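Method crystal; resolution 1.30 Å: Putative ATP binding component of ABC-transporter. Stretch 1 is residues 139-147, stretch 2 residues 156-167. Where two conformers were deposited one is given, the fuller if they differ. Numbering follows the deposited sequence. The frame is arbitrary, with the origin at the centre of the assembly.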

# COMPACT_ATOMS: atom_id res chain seq x y z
N TYR A 139 -12.71 -2.91 -4.71
CA TYR A 139 -11.61 -3.82 -4.99
C TYR A 139 -12.18 -5.23 -5.14
O TYR A 139 -13.27 -5.56 -4.66
CB TYR A 139 -10.58 -3.74 -3.86
CG TYR A 139 -10.06 -2.32 -3.67
CD1 TYR A 139 -9.03 -1.82 -4.44
CD2 TYR A 139 -10.67 -1.46 -2.76
CE1 TYR A 139 -8.57 -0.54 -4.30
CE2 TYR A 139 -10.22 -0.17 -2.59
CZ TYR A 139 -9.16 0.29 -3.38
OH TYR A 139 -8.69 1.57 -3.25
N LEU A 140 -11.40 -6.08 -5.79
CA LEU A 140 -11.76 -7.45 -6.07
C LEU A 140 -10.89 -8.40 -5.30
O LEU A 140 -9.64 -8.33 -5.38
CB LEU A 140 -11.61 -7.75 -7.55
CG LEU A 140 -12.40 -6.85 -8.51
CD1 LEU A 140 -12.10 -7.17 -9.95
CD2 LEU A 140 -13.90 -6.94 -8.24
N LEU A 141 -11.53 -9.28 -4.54
CA LEU A 141 -10.85 -10.28 -3.71
C LEU A 141 -11.02 -11.66 -4.32
O LEU A 141 -12.10 -12.02 -4.79
CB LEU A 141 -11.44 -10.26 -2.29
CG LEU A 141 -10.98 -11.32 -1.29
CD1 LEU A 141 -9.52 -11.18 -0.94
CD2 LEU A 141 -11.86 -11.26 -0.04
N SER A 142 -9.94 -12.43 -4.26
CA SER A 142 -9.92 -13.86 -4.61
C SER A 142 -9.48 -14.70 -3.42
O SER A 142 -8.58 -14.29 -2.69
CB SER A 142 -8.87 -14.11 -5.71
OG SER A 142 -9.09 -13.29 -6.85
N PHE A 143 -10.10 -15.87 -3.25
CA PHE A 143 -9.65 -16.88 -2.33
C PHE A 143 -9.28 -18.12 -3.15
O PHE A 143 -10.05 -18.49 -4.05
CB PHE A 143 -10.73 -17.30 -1.34
CG PHE A 143 -10.99 -16.36 -0.19
CD1 PHE A 143 -10.04 -16.14 0.76
CD2 PHE A 143 -12.23 -15.78 -0.03
CE1 PHE A 143 -10.32 -15.40 1.87
CE2 PHE A 143 -12.51 -14.99 1.07
CZ PHE A 143 -11.54 -14.80 2.02
N GLY A 144 -8.17 -18.77 -2.83
CA GLY A 144 -7.76 -19.98 -3.51
C GLY A 144 -7.21 -21.01 -2.55
O GLY A 144 -6.73 -20.67 -1.47
N ILE A 145 -7.27 -22.28 -2.95
CA ILE A 145 -6.63 -23.39 -2.22
C ILE A 145 -5.85 -24.24 -3.24
O ILE A 145 -6.40 -24.61 -4.29
CB ILE A 145 -7.66 -24.22 -1.37
CG1 ILE A 145 -6.98 -25.29 -0.52
CG2 ILE A 145 -8.73 -24.81 -2.21
CD1 ILE A 145 -6.22 -24.74 0.66
N SER A 146 -4.59 -24.52 -2.92
CA SER A 146 -3.69 -25.31 -3.73
C SER A 146 -2.98 -26.30 -2.85
O SER A 146 -3.10 -26.24 -1.63
CB SER A 146 -2.70 -24.38 -4.44
OG SER A 146 -3.37 -23.35 -5.16
N ALA A 147 -2.25 -27.22 -3.45
CA ALA A 147 -1.49 -28.20 -2.68
C ALA A 147 -0.19 -28.55 -3.36
O ALA A 147 -0.11 -28.63 -4.58
CB ALA A 147 -2.30 -29.46 -2.47
N PRO A 156 -3.34 -26.22 -8.33
CA PRO A 156 -4.48 -25.41 -7.91
C PRO A 156 -5.70 -26.31 -7.76
O PRO A 156 -6.06 -27.03 -8.71
CB PRO A 156 -4.65 -24.44 -9.09
CG PRO A 156 -4.18 -25.26 -10.30
CD PRO A 156 -3.06 -26.10 -9.78
N LEU A 157 -6.34 -26.30 -6.62
CA LEU A 157 -7.46 -27.20 -6.34
C LEU A 157 -8.78 -26.51 -6.61
O LEU A 157 -9.60 -27.02 -7.35
CB LEU A 157 -7.40 -27.76 -4.92
CG LEU A 157 -6.06 -28.41 -4.54
CD1 LEU A 157 -6.07 -28.82 -3.09
CD2 LEU A 157 -5.73 -29.60 -5.43
N ASP A 158 -8.99 -25.36 -5.98
CA ASP A 158 -10.18 -24.53 -6.21
C ASP A 158 -9.75 -23.10 -6.06
O ASP A 158 -9.19 -22.74 -5.03
CB ASP A 158 -11.30 -24.88 -5.20
CG ASP A 158 -12.62 -24.20 -5.51
OD1 ASP A 158 -12.85 -23.78 -6.68
OD2 ASP A 158 -13.45 -24.08 -4.58
N ARG A 159 -9.98 -22.28 -7.07
CA ARG A 159 -9.48 -20.91 -7.15
C ARG A 159 -10.66 -20.04 -7.50
O ARG A 159 -11.20 -20.14 -8.60
CB ARG A 159 -8.39 -20.81 -8.21
CG ARG A 159 -7.26 -21.84 -8.01
CD ARG A 159 -6.50 -21.67 -6.67
NE ARG A 159 -5.91 -20.36 -6.67
CZ ARG A 159 -4.69 -20.06 -7.05
NH1 ARG A 159 -3.74 -21.01 -7.16
NH2 ARG A 159 -4.39 -18.79 -7.22
N ARG A 160 -11.10 -19.23 -6.56
CA ARG A 160 -12.32 -18.42 -6.71
C ARG A 160 -11.91 -16.98 -7.02
O ARG A 160 -11.86 -16.11 -6.13
CB ARG A 160 -13.22 -18.61 -5.50
CG ARG A 160 -13.54 -20.09 -5.35
CD ARG A 160 -14.76 -20.46 -4.52
NE ARG A 160 -15.99 -20.05 -5.19
CZ ARG A 160 -17.18 -20.53 -4.88
NH1 ARG A 160 -17.31 -21.44 -3.94
NH2 ARG A 160 -18.25 -20.09 -5.51
N TYR A 161 -11.53 -16.79 -8.28
CA TYR A 161 -10.82 -15.59 -8.69
C TYR A 161 -11.83 -14.45 -8.91
O TYR A 161 -12.89 -14.62 -9.53
CB TYR A 161 -10.07 -15.91 -9.98
CG TYR A 161 -9.35 -14.77 -10.63
CD1 TYR A 161 -8.22 -14.21 -10.07
CD2 TYR A 161 -9.77 -14.30 -11.87
CE1 TYR A 161 -7.54 -13.16 -10.74
CE2 TYR A 161 -9.13 -13.29 -12.51
CZ TYR A 161 -8.04 -12.73 -11.96
OH TYR A 161 -7.41 -11.72 -12.66
N ASP A 162 -11.49 -13.28 -8.37
CA ASP A 162 -12.29 -12.06 -8.45
C ASP A 162 -13.73 -12.36 -8.05
O ASP A 162 -14.70 -11.97 -8.72
CB ASP A 162 -12.25 -11.44 -9.85
CG ASP A 162 -10.92 -10.76 -10.17
OD1 ASP A 162 -10.12 -10.51 -9.29
OD2 ASP A 162 -10.74 -10.47 -11.39
N SER A 163 -13.87 -13.06 -6.93
CA SER A 163 -15.16 -13.59 -6.51
C SER A 163 -15.89 -12.78 -5.46
O SER A 163 -17.06 -13.08 -5.20
CB SER A 163 -14.99 -15.02 -6.02
OG SER A 163 -14.07 -15.08 -4.92
N ILE A 164 -15.24 -11.77 -4.89
CA ILE A 164 -15.85 -10.96 -3.85
C ILE A 164 -15.52 -9.49 -4.12
O ILE A 164 -14.36 -9.17 -4.47
CB ILE A 164 -15.34 -11.40 -2.44
CG1 ILE A 164 -15.73 -12.86 -2.13
CG2 ILE A 164 -15.83 -10.44 -1.35
CD1 ILE A 164 -14.87 -13.50 -1.05
N ILE A 165 -16.51 -8.61 -4.00
CA ILE A 165 -16.27 -7.17 -4.10
C ILE A 165 -16.11 -6.61 -2.70
O ILE A 165 -16.89 -6.92 -1.78
CB ILE A 165 -17.33 -6.43 -4.96
CG1 ILE A 165 -16.94 -4.96 -5.13
CG2 ILE A 165 -18.73 -6.59 -4.39
CD1 ILE A 165 -17.63 -4.28 -6.28
N LEU A 166 -15.08 -5.79 -2.52
CA LEU A 166 -14.81 -5.06 -1.28
C LEU A 166 -14.99 -3.57 -1.53
O LEU A 166 -14.52 -3.04 -2.52
CB LEU A 166 -13.36 -5.27 -0.84
CG LEU A 166 -12.89 -6.72 -0.65
CD1 LEU A 166 -11.44 -6.77 -0.20
CD2 LEU A 166 -13.76 -7.48 0.34
N HIS A 167 -15.64 -2.90 -0.59
CA HIS A 167 -15.81 -1.45 -0.60
C HIS A 167 -14.98 -0.89 0.52
O HIS A 167 -15.09 -1.39 1.64
CB HIS A 167 -17.28 -1.06 -0.38
CG HIS A 167 -18.23 -1.79 -1.27
ND1 HIS A 167 -18.26 -1.61 -2.64
CD2 HIS A 167 -19.19 -2.70 -0.99
CE1 HIS A 167 -19.19 -2.39 -3.16
NE2 HIS A 167 -19.77 -3.06 -2.19
O HOH W 1 -8.63 -10.61 -6.92

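The apolar centre lies on the sheet face that carries Tyr 139, Leu 141, Phe 143, Ile 164 and Leu 166. Ile 164 CD1 sits 3.9 Å from Leu 141 CD2 and 3.5 Å from Phe 143 CE2, so one methyl group touches both neighbours. Leu 166 CD1 packs 4.1 Å from Leu 141 CB. Further along, Ala 147 CB lies 3.9 Å from Leu 157 CD1.

Beneath these side chains the backbones pair as antiparallel strands. Leu 166 N donates to Tyr 139 O at 2.8 Å, and Tyr 139 N to Leu 166 O at 2.8 Å. Leu 141 N donates to Ile 164 O at 2.8 Å, almost in line. Arg 160 N bonds Phe 143 O at 2.8 Å, but the return bond from Phe 143 N to Arg 160 O is weak at 3.4 Å.

Two beta bulges interrupt the ladder. Between Leu 141 and Phe 143 the register shifts by two, where the partner chain turns its corner at Asp 162. Leu 141 O accepts from both Ser 163 N (3.0 Å) and Ile 164 N (3.2 Å). At the second bulge Ile 145 O accepts from both Leu 157 N (2.9 Å) and Asp 158 N (3.2 Å).

Ser 142 secures the corner with its side chain. Its OG accepts from Asp 162 N at 2.8 Å, nearly straight. The water O lies 2.7 Å from Ser 142 OG, 2.9 Å from Leu 140 O and 2.8 Å from Asp 162 OD1, and so links all three by hydrogen bonds.

Farther along the same side of the sheet, Arg 159 folds back over Gly 144, with NE 3.7 Å from Gly 144 CA. An ideal CB there would clash with Arg 159 NE at 2.3 Å from it. Beyond, Arg 159 NH1 makes a weak bond to Ser 146 OG at 3.1 Å.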